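Local atomic coordinates of methyltransferase 1 (Methanosarcina barkeri, PDB entry 2I2X), a protein that transfers the methyl group of methanol to the cob(I)amide carried by its partner corrinoid protein MtaC, using a zinc site, in methanol-dependent methanogenesis. Residues A[40-45]-A[80-86]; A[167-172]-A[221-226]; A[9-15]-A[372-376]; A[240-244]-A[364-369]; A[90-94]-A[124-129]. All coordinates share one frame. Residues are numbered along the deposited sequence.

Interaction 1. Residues A[40-45]-A[80-86]; sequences IPEINY and AIILETE. With K (potassium ion), chain S.
Strands 40-43 and 80-86 run parallel, with axes 4.7 Å apart at 26°. Glu42 pairs with Ile82 and Ile43 with Leu83. The backbone bonds alternate: Ile82 N to Pro41 O, Ile43 N to Ile82 O and Glu84 N to Ile43 O, each 2.9 Å. Asn44 (chi1 m) gives ND2 to Glu84 OE1 at 2.9 Å. Tyr45 (chi1 p) lays its ring face over Glu84 O and shares a hydrogen bond between its OH and Thr85 OG1 (2.8 Å). Water 1 accepts from Tyr45 N and Glu86 N, each 3.2 Å, and lies 2.7 Å from Asn44 OD1 and Glu84 O. Water 2 links Tyr45 O (3.0 Å) with Glu86 OE1 (2.6 Å). Glu42 has a hydrogen bond to Thr285 and a salt bridge to Arg123; Glu84 has a salt bridge to Lys267 and a hydrogen bond to Thr125. Thr85 OG1 also bonds Gln105. Ile43 CG2 packs on Ile81 CD1 (3.6 Å). Glu86 OE2 binds potassium at 2.3 Å, with OE1 at 3.4 Å. Glu164 and Glu313 also bind the ion, and Lys267 bonds Glu86 OE2. With helix 55-76 between them, the strands form a beta-alpha-beta unit of the TIM barrel, leading to the metal site at their C-terminal ends.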
# COMPACT_ATOMS: atom_id res chain seq x y z
N ILE A 40 16.07 4.22 9.19
CA ILE A 40 14.84 4.45 9.95
C ILE A 40 13.66 4.68 9.02
O ILE A 40 13.76 5.49 8.09
CB ILE A 40 14.94 5.68 10.84
CG1 ILE A 40 16.11 5.57 11.82
CG2 ILE A 40 13.67 5.85 11.63
CD1 ILE A 40 16.69 6.93 12.14
N PRO A 41 12.53 3.97 9.27
CA PRO A 41 11.36 4.28 8.44
C PRO A 41 10.76 5.63 8.80
O PRO A 41 10.75 6.00 9.97
CB PRO A 41 10.39 3.13 8.76
CG PRO A 41 10.76 2.70 10.16
CD PRO A 41 12.25 2.92 10.27
N GLU A 42 10.26 6.34 7.80
CA GLU A 42 9.64 7.65 7.98
C GLU A 42 8.27 7.60 7.30
O GLU A 42 8.17 7.56 6.07
CB GLU A 42 10.51 8.77 7.38
CG GLU A 42 9.92 10.22 7.47
CD GLU A 42 11.00 11.38 7.45
OE1 GLU A 42 12.11 11.26 6.85
OE2 GLU A 42 10.74 12.44 8.06
N ILE A 43 7.21 7.60 8.10
CA ILE A 43 5.87 7.46 7.54
C ILE A 43 5.20 8.83 7.30
O ILE A 43 5.27 9.73 8.14
CB ILE A 43 4.98 6.51 8.41
CG1 ILE A 43 3.61 6.27 7.76
CG2 ILE A 43 4.86 7.04 9.85
CD1 ILE A 43 3.59 5.33 6.53
N ASN A 44 4.57 8.94 6.13
CA ASN A 44 3.85 10.14 5.70
C ASN A 44 2.39 9.82 5.51
O ASN A 44 2.03 8.64 5.46
CB ASN A 44 4.46 10.69 4.43
CG ASN A 44 5.60 11.64 4.71
OD1 ASN A 44 5.39 12.82 4.98
ND2 ASN A 44 6.83 11.12 4.71
N TYR A 45 1.55 10.85 5.42
CA TYR A 45 0.09 10.71 5.51
C TYR A 45 -0.58 12.05 5.22
O TYR A 45 0.02 13.09 5.45
CB TYR A 45 -0.34 10.24 6.91
CG TYR A 45 0.50 10.86 8.02
CD1 TYR A 45 0.20 12.09 8.56
CD2 TYR A 45 1.60 10.18 8.53
CE1 TYR A 45 0.99 12.64 9.57
CE2 TYR A 45 2.37 10.70 9.52
CZ TYR A 45 2.07 11.93 10.04
OH TYR A 45 2.87 12.43 11.04
N ALA A 80 12.42 1.52 15.83
CA ALA A 80 12.48 2.98 15.56
C ALA A 80 11.52 3.46 14.47
O ALA A 80 11.14 2.71 13.56
CB ALA A 80 13.90 3.43 15.25
N ILE A 81 11.12 4.71 14.56
CA ILE A 81 10.23 5.23 13.56
C ILE A 81 10.20 6.76 13.59
O ILE A 81 10.29 7.35 14.66
CB ILE A 81 8.82 4.60 13.74
CG1 ILE A 81 7.98 4.73 12.45
CG2 ILE A 81 8.15 5.05 15.01
CD1 ILE A 81 7.16 5.90 12.44
N ILE A 82 10.08 7.38 12.42
CA ILE A 82 9.89 8.83 12.36
C ILE A 82 8.52 9.09 11.74
O ILE A 82 8.18 8.45 10.73
CB ILE A 82 10.94 9.50 11.46
CG1 ILE A 82 12.33 9.41 12.11
CG2 ILE A 82 10.56 10.93 11.16
CD1 ILE A 82 13.50 9.65 11.14
N LEU A 83 7.73 9.99 12.33
CA LEU A 83 6.49 10.45 11.70
C LEU A 83 6.72 11.81 11.01
O LEU A 83 7.29 12.74 11.61
CB LEU A 83 5.35 10.54 12.72
CG LEU A 83 4.79 9.22 13.33
CD1 LEU A 83 5.60 8.61 14.53
CD2 LEU A 83 3.30 9.39 13.71
N GLU A 84 6.32 11.92 9.76
CA GLU A 84 6.39 13.19 9.10
C GLU A 84 4.99 13.74 8.80
O GLU A 84 4.23 13.14 8.02
CB GLU A 84 7.24 13.16 7.83
CG GLU A 84 7.19 14.53 7.09
CD GLU A 84 7.88 14.59 5.75
OE1 GLU A 84 8.33 13.54 5.24
OE2 GLU A 84 7.95 15.70 5.20
N THR A 85 4.69 14.90 9.38
CA THR A 85 3.46 15.63 9.09
C THR A 85 3.71 16.77 8.10
O THR A 85 4.34 17.77 8.45
CB THR A 85 2.83 16.22 10.38
OG1 THR A 85 2.72 15.18 11.37
CG2 THR A 85 1.46 16.79 10.13
N GLU A 86 3.24 16.60 6.87
CA GLU A 86 3.28 17.68 5.89
C GLU A 86 2.07 18.54 6.07
O GLU A 86 1.00 18.14 5.69
CB GLU A 86 3.28 17.14 4.47
CG GLU A 86 4.53 16.35 4.17
CD GLU A 86 4.60 15.86 2.75
OE1 GLU A 86 3.71 15.12 2.30
OE2 GLU A 86 5.59 16.21 2.07
K K S . 5.62 16.18 -0.27
O HOH W 1 2.93 13.66 5.77
O HOH W 2 1.52 13.86 3.02

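Interaction 2. Residues A[167-172]-A[221-226]; sequences GGKEVF and AQANTA
Gly167 and Gly168 lead into helix 169-176, with Gly168 at the N-cap. Gly167 O lies 3.1 Å from Gln222 NE2, but the angle is too poor for a hydrogen bond. NE2 makes a weak hydrogen bond to Ser187 O. Gly168 has phi/psi of 83/1°, and a CB there would clash with Gln222 NE2. Lys169 CA is 6.2 Å from Gln222 CA. The Lys169 chain (chi1 and chi2 t) passes Ala221, CD to CB 4.2 Å, and reaches the bound corrinoid. Phe172 (chi1 t) points at helix 220-230 and fits as a knob among Ala221, Gln222, Thr225 and Ala226. Gln222 CA lies over its ring face, 3.7 Å from the centroid and 4° off the normal, a CH-pi contact. Phe172 CZ is 3.0 Å from Gln222 O and 3.9 Å from Ala226 CB; CE2 is 3.7 Å from Thr225 CB. Residues 221-224 form a wider pi-type turn. The contact rests mostly on the Phe172 ring, which brings together two helices whose Lys169, Ala221 and Thr225 line the corrinoid pocket.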
# COMPACT_ATOMS: atom_id res chain seq x y z
N GLY A 167 10.89 28.73 -4.49
CA GLY A 167 11.79 29.61 -5.26
C GLY A 167 12.01 29.13 -6.70
O GLY A 167 12.44 28.00 -6.93
N GLY A 168 11.70 29.98 -7.66
CA GLY A 168 11.93 29.66 -9.07
C GLY A 168 10.82 28.83 -9.72
O GLY A 168 10.91 28.48 -10.91
N LYS A 169 9.78 28.51 -8.96
CA LYS A 169 8.68 27.69 -9.46
C LYS A 169 8.01 28.26 -10.72
O LYS A 169 7.74 27.53 -11.69
CB LYS A 169 7.68 27.47 -8.32
CG LYS A 169 6.37 26.81 -8.67
CD LYS A 169 5.62 26.40 -7.40
CE LYS A 169 4.63 27.44 -6.92
NZ LYS A 169 3.26 27.17 -7.41
N GLU A 170 7.76 29.57 -10.73
CA GLU A 170 7.02 30.22 -11.82
C GLU A 170 7.78 30.17 -13.16
O GLU A 170 7.18 29.92 -14.20
CB GLU A 170 6.62 31.67 -11.43
CG GLU A 170 7.72 32.78 -11.51
CD GLU A 170 8.92 32.59 -10.56
OE1 GLU A 170 9.67 31.60 -10.71
OE2 GLU A 170 9.15 33.46 -9.69
N VAL A 171 9.09 30.39 -13.13
CA VAL A 171 9.87 30.31 -14.35
C VAL A 171 10.11 28.86 -14.78
O VAL A 171 10.13 28.57 -15.99
CB VAL A 171 11.19 31.11 -14.28
CG1 VAL A 171 11.96 31.00 -15.59
CG2 VAL A 171 10.90 32.56 -13.97
N PHE A 172 10.28 27.96 -13.81
CA PHE A 172 10.37 26.53 -14.09
C PHE A 172 9.13 26.00 -14.83
O PHE A 172 9.25 25.28 -15.83
CB PHE A 172 10.60 25.68 -12.82
CG PHE A 172 10.34 24.21 -13.03
CD1 PHE A 172 11.36 23.38 -13.48
CD2 PHE A 172 9.06 23.68 -12.88
CE1 PHE A 172 11.14 22.06 -13.74
CE2 PHE A 172 8.81 22.35 -13.15
CZ PHE A 172 9.86 21.53 -13.58
N ALA A 221 9.10 21.07 -6.07
CA ALA A 221 8.33 22.01 -6.88
C ALA A 221 8.88 22.16 -8.29
O ALA A 221 8.18 22.68 -9.16
CB ALA A 221 8.22 23.36 -6.17
N GLN A 222 10.09 21.67 -8.54
CA GLN A 222 10.72 21.80 -9.86
C GLN A 222 11.17 20.44 -10.37
O GLN A 222 10.49 19.87 -11.20
CB GLN A 222 11.90 22.82 -9.86
CG GLN A 222 11.51 24.28 -9.48
CD GLN A 222 12.72 25.13 -9.07
OE1 GLN A 222 13.62 24.67 -8.37
NE2 GLN A 222 12.74 26.38 -9.51
N ALA A 223 12.28 19.91 -9.87
CA ALA A 223 12.70 18.57 -10.26
C ALA A 223 11.59 17.43 -10.20
O ALA A 223 11.45 16.69 -11.19
CB ALA A 223 13.98 18.14 -9.55
N ASN A 224 10.79 17.32 -9.13
CA ASN A 224 9.76 16.27 -9.14
C ASN A 224 8.67 16.53 -10.17
O ASN A 224 8.19 15.58 -10.81
CB ASN A 224 9.20 15.85 -7.74
CG ASN A 224 10.28 15.18 -6.82
OD1 ASN A 224 11.30 14.60 -7.30
ND2 ASN A 224 10.06 15.29 -5.48
N THR A 225 8.29 17.80 -10.36
CA THR A 225 7.34 18.17 -11.40
C THR A 225 7.86 17.70 -12.77
O THR A 225 7.12 17.09 -13.55
CB THR A 225 6.97 19.69 -11.44
OG1 THR A 225 6.39 20.11 -10.19
CG2 THR A 225 5.94 19.96 -12.57
N ALA A 226 9.14 17.93 -13.03
CA ALA A 226 9.69 17.46 -14.28
C ALA A 226 9.57 15.93 -14.39
O ALA A 226 9.23 15.40 -15.44
CB ALA A 226 11.12 17.92 -14.44

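Interaction 3. Residues A[9-15]-A[372-376]; sequences MAYANAD and YDNAY
This contact docks the N-terminal loop on helix 372-383, away from the metal and corrinoid sites. The loop runs extended at Met9 and enters a 3-10 turn at Ala14 and Asp15. Ala14 CA is 5.2 Å from Asp373 CA. Tyr376 (chi1 t) reaches into the loop and gives its OH hydrogen to Tyr11 O at 2.6 Å. One face of its ring is covered by the Asn13-Ala14 peptide. Met9 CE lies over the opposite face, 3.8 Å from the centroid, a CH-pi contact; SD, 5.1 Å from the centroid and oblique, adds a Met-aromatic contact. The Ala14 CB methyl packs on Asp373 CA and Tyr376 CB, both 3.7 Å, and on Tyr372 CD2 (3.8 Å; chi1 p). Water 3 donates to Asp15 OD1 (2.5 Å) and Tyr372 OH (2.8 Å). Tyr372 OH also bonds Asp354, and Asp15 forms salt bridges with Lys350 and Arg353, tying in helix 349-361. Met1 of another chain packs on Tyr372 and Asp373. The result is a loop-on-helix contact with an aromatic side chain clasped between methionine and peptide.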
# COMPACT_ATOMS: atom_id res chain seq x y z
N MET A 9 34.43 17.53 -1.10
CA MET A 9 33.54 16.40 -0.84
C MET A 9 33.80 15.81 0.56
O MET A 9 34.94 15.57 0.92
CB MET A 9 33.79 15.27 -1.85
CG MET A 9 33.77 15.61 -3.34
SD MET A 9 32.13 16.01 -3.86
CE MET A 9 31.25 14.45 -3.72
N ALA A 10 32.74 15.56 1.32
CA ALA A 10 32.82 14.87 2.62
C ALA A 10 33.41 13.48 2.53
O ALA A 10 34.08 13.03 3.45
CB ALA A 10 31.44 14.79 3.23
N TYR A 11 33.16 12.80 1.43
CA TYR A 11 33.63 11.46 1.24
C TYR A 11 34.77 11.47 0.23
O TYR A 11 34.71 12.19 -0.76
CB TYR A 11 32.49 10.59 0.67
CG TYR A 11 31.39 10.26 1.63
CD1 TYR A 11 31.48 9.15 2.49
CD2 TYR A 11 30.24 11.04 1.68
CE1 TYR A 11 30.44 8.85 3.40
CE2 TYR A 11 29.20 10.75 2.59
CZ TYR A 11 29.30 9.65 3.43
OH TYR A 11 28.27 9.40 4.30
N ALA A 12 35.79 10.63 0.43
CA ALA A 12 36.94 10.59 -0.48
C ALA A 12 36.61 9.98 -1.84
O ALA A 12 37.25 10.33 -2.82
CB ALA A 12 38.10 9.83 0.16
N ASN A 13 35.64 9.06 -1.88
CA ASN A 13 35.18 8.43 -3.13
C ASN A 13 33.80 7.81 -2.91
O ASN A 13 33.37 7.65 -1.75
CB ASN A 13 36.20 7.38 -3.60
CG ASN A 13 36.39 6.25 -2.57
OD1 ASN A 13 35.45 5.51 -2.26
ND2 ASN A 13 37.61 6.10 -2.06
N ALA A 14 33.11 7.41 -3.99
CA ALA A 14 31.73 6.88 -3.92
C ALA A 14 31.59 5.63 -3.08
O ALA A 14 30.58 5.41 -2.44
CB ALA A 14 31.15 6.65 -5.34
N ASP A 15 32.63 4.80 -3.08
CA ASP A 15 32.59 3.51 -2.41
C ASP A 15 32.54 3.60 -0.89
O ASP A 15 32.27 2.59 -0.23
CB ASP A 15 33.74 2.61 -2.85
CG ASP A 15 33.60 1.20 -2.30
OD1 ASP A 15 32.73 0.46 -2.79
OD2 ASP A 15 34.32 0.85 -1.34
N TYR A 372 24.88 5.86 -7.10
CA TYR A 372 25.75 6.56 -6.16
C TYR A 372 27.13 6.89 -6.74
O TYR A 372 27.70 7.92 -6.39
CB TYR A 372 25.85 5.81 -4.81
CG TYR A 372 26.69 4.56 -4.89
CD1 TYR A 372 26.12 3.34 -5.26
CD2 TYR A 372 28.09 4.59 -4.63
CE1 TYR A 372 26.91 2.18 -5.36
CE2 TYR A 372 28.88 3.45 -4.74
CZ TYR A 372 28.29 2.24 -5.11
OH TYR A 372 29.07 1.09 -5.23
N ASP A 373 27.67 6.06 -7.62
CA ASP A 373 28.95 6.44 -8.26
C ASP A 373 28.80 7.67 -9.16
O ASP A 373 29.67 8.55 -9.15
CB ASP A 373 29.63 5.30 -9.01
CG ASP A 373 28.75 4.73 -10.08
OD1 ASP A 373 27.52 4.74 -9.85
OD2 ASP A 373 29.27 4.27 -11.14
N ASN A 374 27.74 7.71 -9.96
CA ASN A 374 27.44 8.85 -10.81
C ASN A 374 26.99 10.08 -10.01
O ASN A 374 27.36 11.22 -10.33
CB ASN A 374 26.41 8.47 -11.87
CG ASN A 374 26.95 7.45 -12.85
OD1 ASN A 374 28.12 7.55 -13.23
ND2 ASN A 374 26.12 6.46 -13.27
N ALA A 375 26.19 9.85 -8.98
CA ALA A 375 25.79 10.94 -8.11
C ALA A 375 27.04 11.64 -7.53
O ALA A 375 27.10 12.88 -7.46
CB ALA A 375 24.88 10.43 -7.02
N TYR A 376 28.03 10.84 -7.12
CA TYR A 376 29.27 11.34 -6.53
C TYR A 376 30.01 12.21 -7.56
O TYR A 376 30.50 13.29 -7.24
CB TYR A 376 30.16 10.16 -6.08
CG TYR A 376 31.43 10.59 -5.39
CD1 TYR A 376 32.62 10.83 -6.11
CD2 TYR A 376 31.44 10.79 -4.00
CE1 TYR A 376 33.80 11.27 -5.44
CE2 TYR A 376 32.59 11.20 -3.32
CZ TYR A 376 33.76 11.46 -4.03
OH TYR A 376 34.87 11.87 -3.30
O HOH W 3 31.82 0.87 -5.09

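Interaction 4. Residues A[240-244]-A[364-369]; sequences HTIAV and DPQAYM
One carboxylate, that of Asp364, serves both as a helix cap and as a cross-segment acceptor. Asp364 is the N-cap of helix 365-368, with phi/psi of -172/151° and chi1 t. Its OD1 accepts from Gln366 N (3.0 Å), the capping bond, and from Gln366 NE2 (3.2 Å). Its OD2 accepts from His240 ND1 at 2.6 Å and 173°, a His-carboxylate hydrogen bond. Arg15 of another chain forms a salt bridge with the same OD2. His240 (chi1 m) gives its NE2 to Gly230 O, so both ring nitrogens are engaged. Gln366 (chi1 m, chi2 t) sets NE2 over one face of the imidazole, 3.5 Å from His240 ND1. Its OE1 lies 3.4 Å from Ala243 CB. The backbones come closest at Val244 and Gln366, CA to CA 4.7 Å. Val244 (chi1 p) packs against Pro365, Gln366 and Met369. Its CG2 is 3.4 Å from Met369 CB and 3.4 Å from Pro365 O, and its CG1 is 4.2 Å from Pro365 CB. Pro365 CG meets His240 CB and Thr241 CG2, both at 4.0 Å. Helix 389-409 also covers this apolar side, through Cys400 and Ile404. The whole is a buried helix-helix contact, joining the start of helix 240-259 to a short helix capped by aspartate.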
# COMPACT_ATOMS: atom_id res chain seq x y z
N HIS A 240 12.84 11.88 -20.95
CA HIS A 240 13.45 11.52 -19.71
C HIS A 240 14.85 12.08 -19.60
O HIS A 240 15.31 12.42 -18.49
CB HIS A 240 13.35 10.01 -19.51
CG HIS A 240 11.95 9.55 -19.20
ND1 HIS A 240 11.67 8.32 -18.63
CD2 HIS A 240 10.76 10.16 -19.36
CE1 HIS A 240 10.37 8.20 -18.46
NE2 HIS A 240 9.79 9.30 -18.91
N THR A 241 15.50 12.26 -20.75
CA THR A 241 16.81 12.88 -20.78
C THR A 241 16.77 14.36 -20.39
O THR A 241 17.81 14.91 -20.08
CB THR A 241 17.51 12.72 -22.13
OG1 THR A 241 16.58 12.98 -23.19
CG2 THR A 241 18.07 11.31 -22.29
N ILE A 242 15.60 15.00 -20.38
CA ILE A 242 15.48 16.38 -19.87
C ILE A 242 15.10 16.40 -18.37
O ILE A 242 15.51 17.30 -17.60
CB ILE A 242 14.50 17.26 -20.74
CG1 ILE A 242 15.09 17.50 -22.14
CG2 ILE A 242 14.25 18.61 -20.08
CD1 ILE A 242 14.05 17.93 -23.17
N ALA A 243 14.33 15.40 -17.96
CA ALA A 243 14.01 15.23 -16.55
C ALA A 243 15.29 15.04 -15.69
O ALA A 243 15.43 15.63 -14.62
CB ALA A 243 13.05 14.04 -16.37
N VAL A 244 16.20 14.20 -16.16
CA VAL A 244 17.41 13.96 -15.41
C VAL A 244 18.29 15.23 -15.32
O VAL A 244 18.90 15.49 -14.28
CB VAL A 244 18.20 12.71 -15.93
CG1 VAL A 244 18.74 12.91 -17.35
CG2 VAL A 244 19.31 12.37 -15.00
N ASP A 364 16.38 3.71 -16.73
CA ASP A 364 16.05 5.05 -17.23
C ASP A 364 17.23 5.99 -16.99
O ASP A 364 17.98 5.79 -16.04
CB ASP A 364 14.85 5.60 -16.47
CG ASP A 364 14.14 6.72 -17.21
OD1 ASP A 364 14.41 7.89 -16.86
OD2 ASP A 364 13.33 6.45 -18.13
N PRO A 365 17.41 7.02 -17.85
CA PRO A 365 18.50 7.95 -17.54
C PRO A 365 18.33 8.65 -16.19
O PRO A 365 19.32 9.01 -15.56
CB PRO A 365 18.47 8.95 -18.71
CG PRO A 365 17.15 8.81 -19.31
CD PRO A 365 16.74 7.39 -19.13
N GLN A 366 17.09 8.83 -15.76
CA GLN A 366 16.83 9.43 -14.43
C GLN A 366 17.42 8.59 -13.30
O GLN A 366 17.80 9.11 -12.26
CB GLN A 366 15.33 9.63 -14.20
CG GLN A 366 14.71 10.63 -15.15
CD GLN A 366 13.22 10.81 -14.92
OE1 GLN A 366 12.81 11.60 -14.06
NE2 GLN A 366 12.41 10.11 -15.71
N ALA A 367 17.53 7.28 -13.53
CA ALA A 367 18.03 6.40 -12.51
C ALA A 367 19.55 6.29 -12.66
O ALA A 367 20.30 6.42 -11.66
CB ALA A 367 17.36 5.06 -12.62
N TYR A 368 19.99 6.09 -13.90
CA TYR A 368 21.41 6.01 -14.21
C TYR A 368 22.27 7.09 -13.51
O TYR A 368 23.29 6.77 -12.90
CB TYR A 368 21.63 6.07 -15.73
CG TYR A 368 23.03 5.68 -16.12
CD1 TYR A 368 23.36 4.34 -16.34
CD2 TYR A 368 24.05 6.64 -16.22
CE1 TYR A 368 24.64 3.94 -16.65
CE2 TYR A 368 25.37 6.25 -16.55
CZ TYR A 368 25.64 4.89 -16.75
OH TYR A 368 26.90 4.48 -17.07
N MET A 369 21.86 8.35 -13.63
CA MET A 369 22.58 9.47 -13.03
C MET A 369 22.55 9.41 -11.51
O MET A 369 23.49 9.83 -10.84
CB MET A 369 21.99 10.80 -13.52
CG MET A 369 22.77 12.07 -13.10
SD MET A 369 22.28 12.75 -11.48
CE MET A 369 20.87 13.72 -11.95

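Interaction 5. Residues A[90-94]-A[124-129]; sequences QMSNN and HTIGDI
In the TIM barrel, the short helix 89-93 follows strand 80-86 and packs against residues 124-129, which continue from strand 119-126. Ser92 and Ile129 bury the most surface here, followed by Asn93. Ser92 is in the last turn of the helix and has chi1 m. Its CB points at the other segment and lies 3.6 Å from Ile129 CG2. Its OG sits 3.8 Å from Ile126 CG2 and also bonds His87. The backbones are nearest at Ser92 and Gly127, CA to CA 5.7 Å. A CB on Gly127 would point at the helix and be tight against Ser92 OG. Ile129 (chi1 p, chi2 t) turns back toward the helix from the loop. Val145 of helix 143-155 touches it too. Asn93 (chi1 m) lies alongside, with OD1 3.6 Å from Ile129 CB, while its ND2 bonds Gln89. At the strand end of the contact, Met91 CE reaches to 4.4 Å from His124 NE2. Asn94 is the first residue past the helix; its N (3.2 Å) and ND2 (2.9 Å) both bond Gln90 O. The nearest atoms of Gly127 and the bound corrinoid are about 5 Å apart, so the contact lies beside the corrinoid. A single hydrogen bond crosses between the segments: Gly127 N to Ser92 OG, 2.8 Å long with an angle of 155° at the hydrogen.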
# COMPACT_ATOMS: atom_id res chain seq x y z
N GLN A 90 -3.79 25.10 5.82
CA GLN A 90 -4.38 25.78 6.97
C GLN A 90 -3.55 25.67 8.23
O GLN A 90 -3.64 26.54 9.09
CB GLN A 90 -5.84 25.35 7.21
CG GLN A 90 -6.05 23.87 7.48
CD GLN A 90 -6.67 23.12 6.29
OE1 GLN A 90 -6.15 23.14 5.16
NE2 GLN A 90 -7.77 22.44 6.56
N MET A 91 -2.71 24.64 8.31
CA MET A 91 -1.83 24.45 9.47
C MET A 91 -0.66 25.43 9.49
O MET A 91 -0.02 25.63 10.53
CB MET A 91 -1.29 23.03 9.51
CG MET A 91 -2.34 22.01 9.90
SD MET A 91 -1.89 20.33 9.47
CE MET A 91 -0.45 20.07 10.52
N SER A 92 -0.37 25.99 8.32
CA SER A 92 0.76 26.87 8.18
C SER A 92 0.31 28.32 8.22
O SER A 92 0.97 29.15 8.82
CB SER A 92 1.51 26.58 6.88
OG SER A 92 2.16 25.35 6.95
N ASN A 93 -0.83 28.60 7.56
CA ASN A 93 -1.46 29.92 7.55
C ASN A 93 -1.94 30.37 8.91
O ASN A 93 -1.97 31.56 9.19
CB ASN A 93 -2.58 29.98 6.52
CG ASN A 93 -2.06 30.04 5.09
OD1 ASN A 93 -1.26 30.92 4.74
ND2 ASN A 93 -2.49 29.09 4.26
N ASN A 94 -2.28 29.41 9.77
CA ASN A 94 -2.57 29.66 11.18
C ASN A 94 -1.54 28.90 12.00
O ASN A 94 -1.77 27.74 12.36
CB ASN A 94 -3.97 29.18 11.54
CG ASN A 94 -5.02 29.65 10.55
OD1 ASN A 94 -5.44 30.82 10.57
ND2 ASN A 94 -5.45 28.76 9.65
N HIS A 124 7.92 17.96 11.13
CA HIS A 124 6.89 18.80 10.60
C HIS A 124 7.47 19.52 9.42
O HIS A 124 8.55 20.10 9.50
CB HIS A 124 6.42 19.81 11.64
CG HIS A 124 5.11 19.45 12.27
ND1 HIS A 124 4.83 18.17 12.71
CD2 HIS A 124 4.01 20.18 12.52
CE1 HIS A 124 3.61 18.14 13.22
NE2 HIS A 124 3.08 19.35 13.09
N THR A 125 6.73 19.48 8.31
CA THR A 125 7.07 20.15 7.08
C THR A 125 6.05 21.27 6.85
O THR A 125 4.89 21.02 6.45
CB THR A 125 7.03 19.14 5.91
OG1 THR A 125 7.98 18.12 6.16
CG2 THR A 125 7.32 19.82 4.54
N ILE A 126 6.48 22.51 7.14
CA ILE A 126 5.65 23.69 7.01
C ILE A 126 5.30 23.82 5.53
O ILE A 126 6.07 23.41 4.66
CB ILE A 126 6.43 24.92 7.57
CG1 ILE A 126 6.37 24.94 9.11
CG2 ILE A 126 5.89 26.29 7.05
CD1 ILE A 126 6.72 23.65 9.82
N GLY A 127 4.11 24.32 5.24
CA GLY A 127 3.79 24.71 3.86
C GLY A 127 4.42 26.02 3.38
O GLY A 127 4.47 27.01 4.13
N ASP A 128 4.91 26.06 2.14
CA ASP A 128 5.41 27.32 1.60
C ASP A 128 4.22 28.16 1.23
O ASP A 128 3.69 28.07 0.13
CB ASP A 128 6.34 27.15 0.39
CG ASP A 128 7.23 28.40 0.17
OD1 ASP A 128 6.82 29.49 0.63
OD2 ASP A 128 8.31 28.29 -0.47
N ILE A 129 3.79 28.96 2.20
CA ILE A 129 2.59 29.77 2.05
C ILE A 129 2.84 31.13 1.36
O ILE A 129 1.89 31.90 1.16
CB ILE A 129 1.92 29.98 3.43
CG1 ILE A 129 2.88 30.70 4.40
CG2 ILE A 129 1.48 28.69 3.99
CD1 ILE A 129 2.22 31.23 5.68

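Overall arrangement
Interactions 1, 2, 4 and 5 are buried; interaction 3 is only partly so. Interactions 1 and 5 lie on neighbouring strands of the barrel and touch directly. Thr125 bonds Glu84 and Thr85, and Met91 packs on Thr85. Interaction 1 is backbone pairing with buried charge and a metal ligand; interaction 5 sets a short helix against residues 124-129 through one serine hydrogen bond and the packing of Ile129. Interactions 2 and 4 are helix contacts, and Ala226 packs on Ala243 between them. Interaction 2 centres on an aromatic ring and borders the corrinoid, whereas interaction 4 is polar at one end and lies farther from it. Interaction 3 joins distant parts of the chain and meets interaction 4 where Asn374 bonds Tyr368 O.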